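PDB 3NQP: SusD superfamily protein from Bacteroides fragilis NCTC 9343, which probably binds glycans at the bacterial outer membrane, as in other members of the SusD family of sugar-binding proteins. Local coordinates for residues T230-H235 against A390-M395; K404-V409 against L439-K444. One frame throughout, in Å; residues are numbered along the deposited sequence.

Contact 1 of 2, residues T230-H235 against A390-M395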
ATOM      1  N   THR A 230      10.048   2.441  20.099  0.50 16.15           N
ATOM      2  CA  THR A 230      11.251   3.291  20.078  0.50 15.94           C
ATOM      3  C   THR A 230      12.097   3.048  18.828  0.50 14.52           C
ATOM      4  O   THR A 230      12.613   3.989  18.230  0.50 14.52           O
ATOM      5  CB  THR A 230      12.105   3.123  21.366  0.50 16.94           C
ATOM      6  OG1 THR A 230      12.378   1.738  21.614  0.50 18.41           O
ATOM      7  CG2 THR A 230      11.382   3.704  22.561  0.50 15.40           C
ATOM      8  N   ILE A 231      12.215   1.788  18.428  1.00 12.29           N
ATOM      9  CA  ILE A 231      12.968   1.410  17.238  1.00 13.47           C
ATOM     10  C   ILE A 231      12.274   1.948  15.969  1.00 13.69           C
ATOM     11  O   ILE A 231      12.910   2.516  15.092  1.00 11.90           O
ATOM     12  CB  ILE A 231      13.116  -0.108  17.150  1.00 13.75           C
ATOM     13  CG1 ILE A 231      14.009  -0.592  18.316  1.00 18.57           C
ATOM     14  CG2 ILE A 231      13.680  -0.554  15.760  1.00 10.73           C
ATOM     15  CD1 ILE A 231      14.047  -2.120  18.534  1.00 15.00           C
ATOM     16  N   ALA A 232      10.976   1.757  15.882  1.00 13.83           N
ATOM     17  CA  ALA A 232      10.194   2.305  14.743  1.00 13.57           C
ATOM     18  C   ALA A 232      10.417   3.794  14.648  1.00 11.37           C
ATOM     19  O   ALA A 232      10.649   4.337  13.559  1.00 12.67           O
ATOM     20  CB  ALA A 232       8.700   1.966  14.888  1.00 10.48           C
ATOM     21  N   LYS A 233      10.353   4.457  15.799  1.00  9.42           N
ATOM     22  CA  LYS A 233      10.431   5.909  15.867  1.00 11.64           C
ATOM     23  C   LYS A 233      11.766   6.421  15.399  1.00 12.55           C
ATOM     24  O   LYS A 233      11.854   7.375  14.654  1.00 12.34           O
ATOM     25  CB  LYS A 233      10.189   6.389  17.278  1.00 12.97           C
ATOM     26  CG  LYS A 233       9.845   7.910  17.333  1.00 13.18           C
ATOM     27  CD  LYS A 233       9.609   8.362  18.794  1.00 12.22           C
ATOM     28  CE  LYS A 233       9.268   9.855  18.904  1.00 20.11           C
ATOM     29  NZ  LYS A 233       9.017  10.246  20.365  1.00 14.53           N
ATOM     30  N   THR A 234      12.833   5.771  15.850  1.00 11.64           N
ATOM     31  CA  THR A 234      14.152   6.180  15.463  1.00 14.64           C
ATOM     32  C   THR A 234      14.306   6.084  13.944  1.00 11.94           C
ATOM     33  O   THR A 234      14.902   6.948  13.322  1.00 11.23           O
ATOM     34  CB  THR A 234      15.216   5.303  16.214  1.00 15.49           C
ATOM     35  OG1 THR A 234      15.138   5.628  17.615  1.00 18.86           O
ATOM     36  CG2 THR A 234      16.655   5.563  15.696  1.00 21.41           C
ATOM     37  N   HIS A 235      13.820   5.005  13.338  1.00 12.37           N
ATOM     38  CA  HIS A 235      14.037   4.801  11.912  1.00 10.86           C
ATOM     39  C   HIS A 235      13.185   5.758  11.107  1.00 13.11           C
ATOM     40  O   HIS A 235      13.656   6.322  10.113  1.00 11.05           O
ATOM     41  CB  HIS A 235      13.850   3.316  11.536  1.00 14.97           C
ATOM     42  CG  HIS A 235      15.000   2.466  11.989  1.00 13.10           C
ATOM     43  ND1 HIS A 235      16.243   2.557  11.391  1.00 12.40           N
ATOM     44  CD2 HIS A 235      15.145   1.621  13.042  1.00 16.97           C
ATOM     45  CE1 HIS A 235      17.096   1.766  12.037  1.00 14.01           C
ATOM     46  NE2 HIS A 235      16.457   1.189  13.044  1.00 12.13           N
ATOM     47  N   ALA A 390       2.713   9.930  13.693  1.00  8.53           N
ATOM     48  CA  ALA A 390       1.522  10.339  14.442  1.00 11.35           C
ATOM     49  C   ALA A 390       0.934   9.168  15.267  1.00 13.67           C
ATOM     50  O   ALA A 390       0.518   9.338  16.433  1.00 13.29           O
ATOM     51  CB  ALA A 390       0.468  10.933  13.517  1.00 10.75           C
ATOM     52  N   GLU A 391       0.861   7.993  14.643  1.00 10.16           N
ATOM     53  CA  GLU A 391       0.346   6.817  15.320  1.00 10.15           C
ATOM     54  C   GLU A 391       1.247   6.426  16.507  1.00  8.54           C
ATOM     55  O   GLU A 391       0.743   6.113  17.574  1.00  8.61           O
ATOM     56  CB  GLU A 391       0.196   5.660  14.344  1.00  6.81           C
ATOM     57  CG  GLU A 391      -0.429   4.422  14.971  1.00  7.12           C
ATOM     58  CD  GLU A 391      -0.757   3.374  13.947  1.00 12.89           C
ATOM     59  OE1 GLU A 391      -0.947   3.775  12.775  1.00  8.08           O
ATOM     60  OE2 GLU A 391      -0.822   2.173  14.325  1.00 15.20           O
ATOM     61  N   ILE A 392       2.572   6.510  16.334  1.00 12.03           N
ATOM     62  CA  ILE A 392       3.512   6.250  17.443  1.00 10.63           C
ATOM     63  C   ILE A 392       3.259   7.273  18.569  1.00 12.57           C
ATOM     64  O   ILE A 392       3.161   6.898  19.751  1.00 12.86           O
ATOM     65  CB  ILE A 392       4.989   6.285  16.971  1.00 11.63           C
ATOM     66  CG1 ILE A 392       5.298   5.075  16.061  1.00 12.52           C
ATOM     67  CG2 ILE A 392       5.919   6.307  18.176  1.00 10.85           C
ATOM     68  CD1 ILE A 392       6.666   5.167  15.209  1.00  9.01           C
ATOM     69  N   ALA A 393       3.114   8.551  18.196  1.00 11.29           N
ATOM     70  CA  ALA A 393       2.802   9.618  19.138  1.00 12.30           C
ATOM     71  C   ALA A 393       1.546   9.293  19.961  1.00 11.52           C
ATOM     72  O   ALA A 393       1.522   9.417  21.201  1.00  9.82           O
ATOM     73  CB  ALA A 393       2.627  11.007  18.375  1.00  8.35           C
ATOM     74  N   ASN A 394       0.503   8.860  19.278  1.00  9.09           N
ATOM     75  CA  ASN A 394      -0.717   8.493  19.974  1.00 10.74           C
ATOM     76  C   ASN A 394      -0.433   7.380  21.009  1.00 12.45           C
ATOM     77  O   ASN A 394      -0.961   7.447  22.115  1.00 10.82           O
ATOM     78  CB  ASN A 394      -1.854   8.055  19.030  1.00  8.27           C
ATOM     79  CG  ASN A 394      -3.209   8.137  19.695  1.00 12.01           C
ATOM     80  OD1 ASN A 394      -3.380   8.925  20.622  1.00 13.50           O
ATOM     81  ND2 ASN A 394      -4.188   7.346  19.218  1.00  9.66           N
HETATM   82  N   MSE A 395       0.433   6.421  20.677  1.00 12.19           N
HETATM   83  CA  MSE A 395       0.769   5.349  21.624  1.00 11.86           C
HETATM   84  C   MSE A 395       1.523   5.894  22.841  1.00 15.00           C
HETATM   85  O   MSE A 395       1.295   5.449  23.968  1.00 15.81           O
HETATM   86  CB  MSE A 395       1.612   4.234  20.987  1.00 14.22           C
HETATM   87  CG  MSE A 395       0.884   3.341  20.014  1.00 14.92           C
HETATM   88 SE   MSE A 395      -0.545   2.353  20.761  0.75  7.07          SE
HETATM   89  CE  MSE A 395       0.438   1.060  21.838  1.00  7.77           C
TER
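The apolar part of this contact is the side chain of I392 laid against A232 and K233. CD1 of I392 does most of the touching. It reaches the methyl CB of A232 at 3.8 Å. The same CD1 stands 3.8 Å from the backbone N of K233, so it meets the helix wall as well as its side chains. CG1 lies opposite the carbonyl carbon (chi1 -69°), and the chain is then extended about chi2 (165°). These two torsions carry CD1 out to the facing helix. The other branch of I392 lies beside the root of K233: I392 CG2 is 4.3 Å from K233 CG. The helices come close here, with the CA atoms of K233 and I392 7.1 Å apart.

No hydrogen bond crosses between 230-235 and 390-395. The polar link lies just beyond them. K233 is fully stretched, all four torsions near 180°, and its NZ forms a salt bridge with E396. Its aliphatic part thus passes alongside I392 while its charge is used at the end of the partner helix.

The contact joins helix 228-241 to helix 382-396, and the two segments run in roughly opposite directions. Such side-by-side helices fit the TPR-like architecture expected of SusD proteins. Y211 of helix 200-216 packs on A232, and L236 packs on I392. On the 390-395 segment, E391 bridges to K216 and R458, while A390 and A393 pack on helix 399-414.

Contact 2 of 2, residues K404-V409 against L439-K444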
ATOM      1  N   LYS A 404       0.292  17.759  15.285  1.00 12.39           N
ATOM      2  CA  LYS A 404       1.302  18.339  14.407  1.00 13.25           C
ATOM      3  C   LYS A 404       1.366  17.594  13.094  1.00 12.05           C
ATOM      4  O   LYS A 404       1.382  18.191  12.030  1.00 10.46           O
ATOM      5  CB  LYS A 404       2.683  18.345  15.080  1.00 11.93           C
ATOM      6  CG  LYS A 404       3.875  18.857  14.240  1.00 13.27           C
ATOM      7  CD  LYS A 404       5.197  18.741  15.009  1.00 20.10           C
ATOM      8  CE  LYS A 404       5.676  17.269  15.117  1.00 20.21           C
ATOM      9  NZ  LYS A 404       6.858  17.110  16.014  1.00 19.64           N
ATOM     10  N   TYR A 405       1.500  16.287  13.167  1.00  9.78           N
ATOM     11  CA  TYR A 405       1.693  15.504  11.940  1.00 10.10           C
ATOM     12  C   TYR A 405       0.418  15.457  11.073  1.00 12.15           C
ATOM     13  O   TYR A 405       0.496  15.530   9.852  1.00 13.55           O
ATOM     14  CB  TYR A 405       2.129  14.104  12.310  1.00  8.47           C
ATOM     15  CG  TYR A 405       3.578  14.039  12.719  1.00 10.92           C
ATOM     16  CD1 TYR A 405       4.576  14.417  11.839  1.00 15.80           C
ATOM     17  CD2 TYR A 405       3.959  13.570  13.962  1.00 16.50           C
ATOM     18  CE1 TYR A 405       5.938  14.316  12.192  1.00 13.83           C
ATOM     19  CE2 TYR A 405       5.320  13.475  14.315  1.00 14.14           C
ATOM     20  CZ  TYR A 405       6.295  13.852  13.420  1.00 10.70           C
ATOM     21  OH  TYR A 405       7.638  13.771  13.774  1.00 14.61           O
ATOM     22  N   ILE A 406      -0.752  15.319  11.700  1.00 12.38           N
ATOM     23  CA  ILE A 406      -2.019  15.408  10.956  1.00 10.68           C
ATOM     24  C   ILE A 406      -2.149  16.744  10.240  1.00 12.19           C
ATOM     25  O   ILE A 406      -2.533  16.794   9.080  1.00 12.39           O
ATOM     26  CB  ILE A 406      -3.253  15.205  11.855  1.00  9.89           C
ATOM     27  CG1 ILE A 406      -3.330  13.753  12.340  1.00 14.10           C
ATOM     28  CG2 ILE A 406      -4.562  15.580  11.098  1.00  9.48           C
ATOM     29  CD1 ILE A 406      -4.383  13.546  13.498  1.00 13.00           C
ATOM     30  N   ASN A 407      -1.835  17.824  10.926  1.00 12.69           N
ATOM     31  CA  ASN A 407      -1.964  19.146  10.325  1.00 13.81           C
ATOM     32  C   ASN A 407      -0.930  19.453   9.242  1.00 13.61           C
ATOM     33  O   ASN A 407      -1.219  20.224   8.322  1.00 13.92           O
ATOM     34  CB  ASN A 407      -1.989  20.230  11.398  1.00 13.61           C
ATOM     35  CG  ASN A 407      -3.296  20.232  12.193  1.00 16.14           C
ATOM     36  OD1 ASN A 407      -4.385  20.062  11.619  1.00 12.90           O
ATOM     37  ND2 ASN A 407      -3.196  20.434  13.521  1.00 14.50           N
ATOM     38  N   LEU A 408       0.265  18.882   9.334  1.00 12.60           N
ATOM     39  CA  LEU A 408       1.210  18.977   8.240  1.00 12.47           C
ATOM     40  C   LEU A 408       0.573  18.415   6.951  1.00 14.05           C
ATOM     41  O   LEU A 408       0.599  19.057   5.916  1.00 15.77           O
ATOM     42  CB  LEU A 408       2.487  18.177   8.531  1.00 14.15           C
ATOM     43  CG  LEU A 408       3.561  18.914   9.317  1.00 16.94           C
ATOM     44  CD1 LEU A 408       4.666  17.913   9.786  1.00 16.84           C
ATOM     45  CD2 LEU A 408       4.139  20.103   8.515  1.00 19.68           C
ATOM     46  N   VAL A 409      -0.017  17.220   7.042  1.00 11.23           N
ATOM     47  CA  VAL A 409      -0.663  16.601   5.870  1.00 11.58           C
ATOM     48  C   VAL A 409      -1.892  17.373   5.417  1.00 12.07           C
ATOM     49  O   VAL A 409      -2.032  17.638   4.210  1.00 12.92           O
ATOM     50  CB  VAL A 409      -0.993  15.132   6.148  1.00 11.59           C
ATOM     51  CG1 VAL A 409      -1.697  14.510   4.948  1.00 10.57           C
ATOM     52  CG2 VAL A 409       0.320  14.392   6.572  1.00 11.13           C
ATOM     53  N   LEU A 439      -6.350   7.487  11.134  1.00 10.24           N
ATOM     54  CA  LEU A 439      -6.939   6.582  10.128  1.00 11.59           C
ATOM     55  C   LEU A 439      -7.617   7.362   9.028  1.00  9.36           C
ATOM     56  O   LEU A 439      -7.421   7.091   7.856  1.00 10.55           O
ATOM     57  CB  LEU A 439      -7.935   5.585  10.759  1.00 10.35           C
ATOM     58  CG  LEU A 439      -8.848   4.744   9.812  1.00 12.36           C
ATOM     59  CD1 LEU A 439      -8.058   3.706   9.121  1.00  9.63           C
ATOM     60  CD2 LEU A 439     -10.020   4.105  10.620  1.00 10.33           C
ATOM     61  N   HIS A 440      -8.426   8.342   9.407  1.00  9.84           N
ATOM     62  CA  HIS A 440      -9.240   9.042   8.413  1.00 11.42           C
ATOM     63  C   HIS A 440      -8.376   9.955   7.539  1.00 10.52           C
ATOM     64  O   HIS A 440      -8.717  10.188   6.416  1.00 10.69           O
ATOM     65  CB  HIS A 440     -10.393   9.800   9.066  1.00 12.11           C
ATOM     66  CG  HIS A 440     -11.461   8.906   9.638  1.00 15.13           C
ATOM     67  ND1 HIS A 440     -12.291   9.300  10.674  1.00 13.45           N
ATOM     68  CD2 HIS A 440     -11.802   7.625   9.348  1.00 17.81           C
ATOM     69  CE1 HIS A 440     -13.106   8.300  10.972  1.00 14.53           C
ATOM     70  NE2 HIS A 440     -12.840   7.278  10.179  1.00 11.59           N
ATOM     71  N   GLU A 441      -7.234  10.415   8.064  1.00 10.74           N
ATOM     72  CA  GLU A 441      -6.275  11.136   7.241  1.00 11.40           C
ATOM     73  C   GLU A 441      -5.553  10.201   6.264  1.00 10.30           C
ATOM     74  O   GLU A 441      -5.339  10.546   5.129  1.00 10.23           O
ATOM     75  CB  GLU A 441      -5.276  11.901   8.124  1.00  9.57           C
ATOM     76  CG  GLU A 441      -4.691  13.147   7.432  1.00  8.61           C
ATOM     77  CD  GLU A 441      -5.726  14.147   7.025  1.00 17.83           C
ATOM     78  OE1 GLU A 441      -6.690  14.348   7.791  1.00 11.20           O
ATOM     79  OE2 GLU A 441      -5.590  14.689   5.917  1.00 11.84           O
ATOM     80  N   LYS A 442      -5.143   9.023   6.727  1.00  9.32           N
ATOM     81  CA  LYS A 442      -4.630   7.980   5.824  1.00  8.75           C
ATOM     82  C   LYS A 442      -5.671   7.576   4.769  1.00 11.09           C
ATOM     83  O   LYS A 442      -5.317   7.349   3.624  1.00 10.50           O
ATOM     84  CB  LYS A 442      -4.174   6.752   6.616  1.00  8.65           C
ATOM     85  CG  LYS A 442      -2.859   6.989   7.343  1.00  9.49           C
ATOM     86  CD  LYS A 442      -2.173   5.682   7.843  1.00 10.71           C
ATOM     87  CE  LYS A 442      -1.518   4.950   6.655  1.00 10.73           C
ATOM     88  NZ  LYS A 442      -0.756   3.718   7.124  1.00  6.42           N
ATOM     89  N   ASP A 443      -6.941   7.513   5.161  1.00  9.10           N
ATOM     90  CA  ASP A 443      -8.019   7.133   4.248  1.00  9.58           C
ATOM     91  C   ASP A 443      -8.128   8.106   3.088  1.00 10.89           C
ATOM     92  O   ASP A 443      -8.446   7.713   1.981  1.00 12.00           O
ATOM     93  CB  ASP A 443      -9.384   7.130   4.978  1.00  9.56           C
ATOM     94  CG  ASP A 443      -9.598   5.904   5.842  1.00 13.93           C
ATOM     95  OD1 ASP A 443      -8.788   4.938   5.745  1.00 11.04           O
ATOM     96  OD2 ASP A 443     -10.562   5.951   6.656  1.00  7.66           O
ATOM     97  N   LYS A 444      -7.938   9.384   3.377  1.00  9.24           N
ATOM     98  CA  LYS A 444      -7.934  10.423   2.361  1.00  8.70           C
ATOM     99  C   LYS A 444      -6.634  10.539   1.568  1.00 11.27           C
ATOM    100  O   LYS A 444      -6.665  10.804   0.343  1.00 13.27           O
ATOM    101  CB  LYS A 444      -8.228  11.758   2.983  1.00 12.15           C
ATOM    102  CG  LYS A 444      -9.642  11.944   3.441  1.00  8.99           C
ATOM    103  CD  LYS A 444      -9.728  13.286   4.177  1.00 14.34           C
ATOM    104  CE  LYS A 444     -11.048  13.397   4.874  1.00 14.52           C
ATOM    105  NZ  LYS A 444     -11.237  14.740   5.436  1.00 11.37           N
TER
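E441 meets I406 and V409 through a bent chain: CG is turned away from the backbone N (chi1 -153°), and the chain then kinks at chi2 (59°). This sets the carboxylate against both aliphatic side chains, with OE1 nearer I406 and OE2 nearer V409. V409 turns CG1 to the side opposite its backbone N (chi1 178°), which places that methyl beside E441. V409 CG1 is 4.0 Å from E441 OE2 and 4.1 Å from E441 CG. The two side chains pass alongside each other in opposite senses. I406 lies across E441 at a slant, with I406 CG2 4.1 Å from E441 OE1.

The segments belong to helices 399-414 and 431-445, which run here in roughly the same direction. This is consistent with the TPR-like helical packing of SusD-family proteins. The CA atoms of I406 and E441 are 7.1 Å apart.

The methyls give the buried carboxylate no polar partner. Two arginines do. OE1 forms a salt bridge with R410, just past the 404-409 segment, and OE2 forms one with R333. Together they probably keep E441 ionised. I406 also packs on A437 and I438, and V409 on E445.

Overall arrangement
Both contacts are largely buried helix-to-helix packing, and they lie side by side, with centres about 15 Å apart. Helix 382-396 of contact 1 is followed in the chain by helix 399-414 of contact 2. The two touch where A390 CB meets Y405 CB at 3.8 Å. The four helices are thus joined in series: 228-241 to 382-396, then 399-414 to 431-445. Their chemistry differs. Contact 1 is mainly apolar packing with a partly exposed lysine at its margin. Contact 2 puts a buried carboxylate against methyls, with its charge met by salt bridges from outside the segments. Neither contact has a hydrogen bond across its own segments.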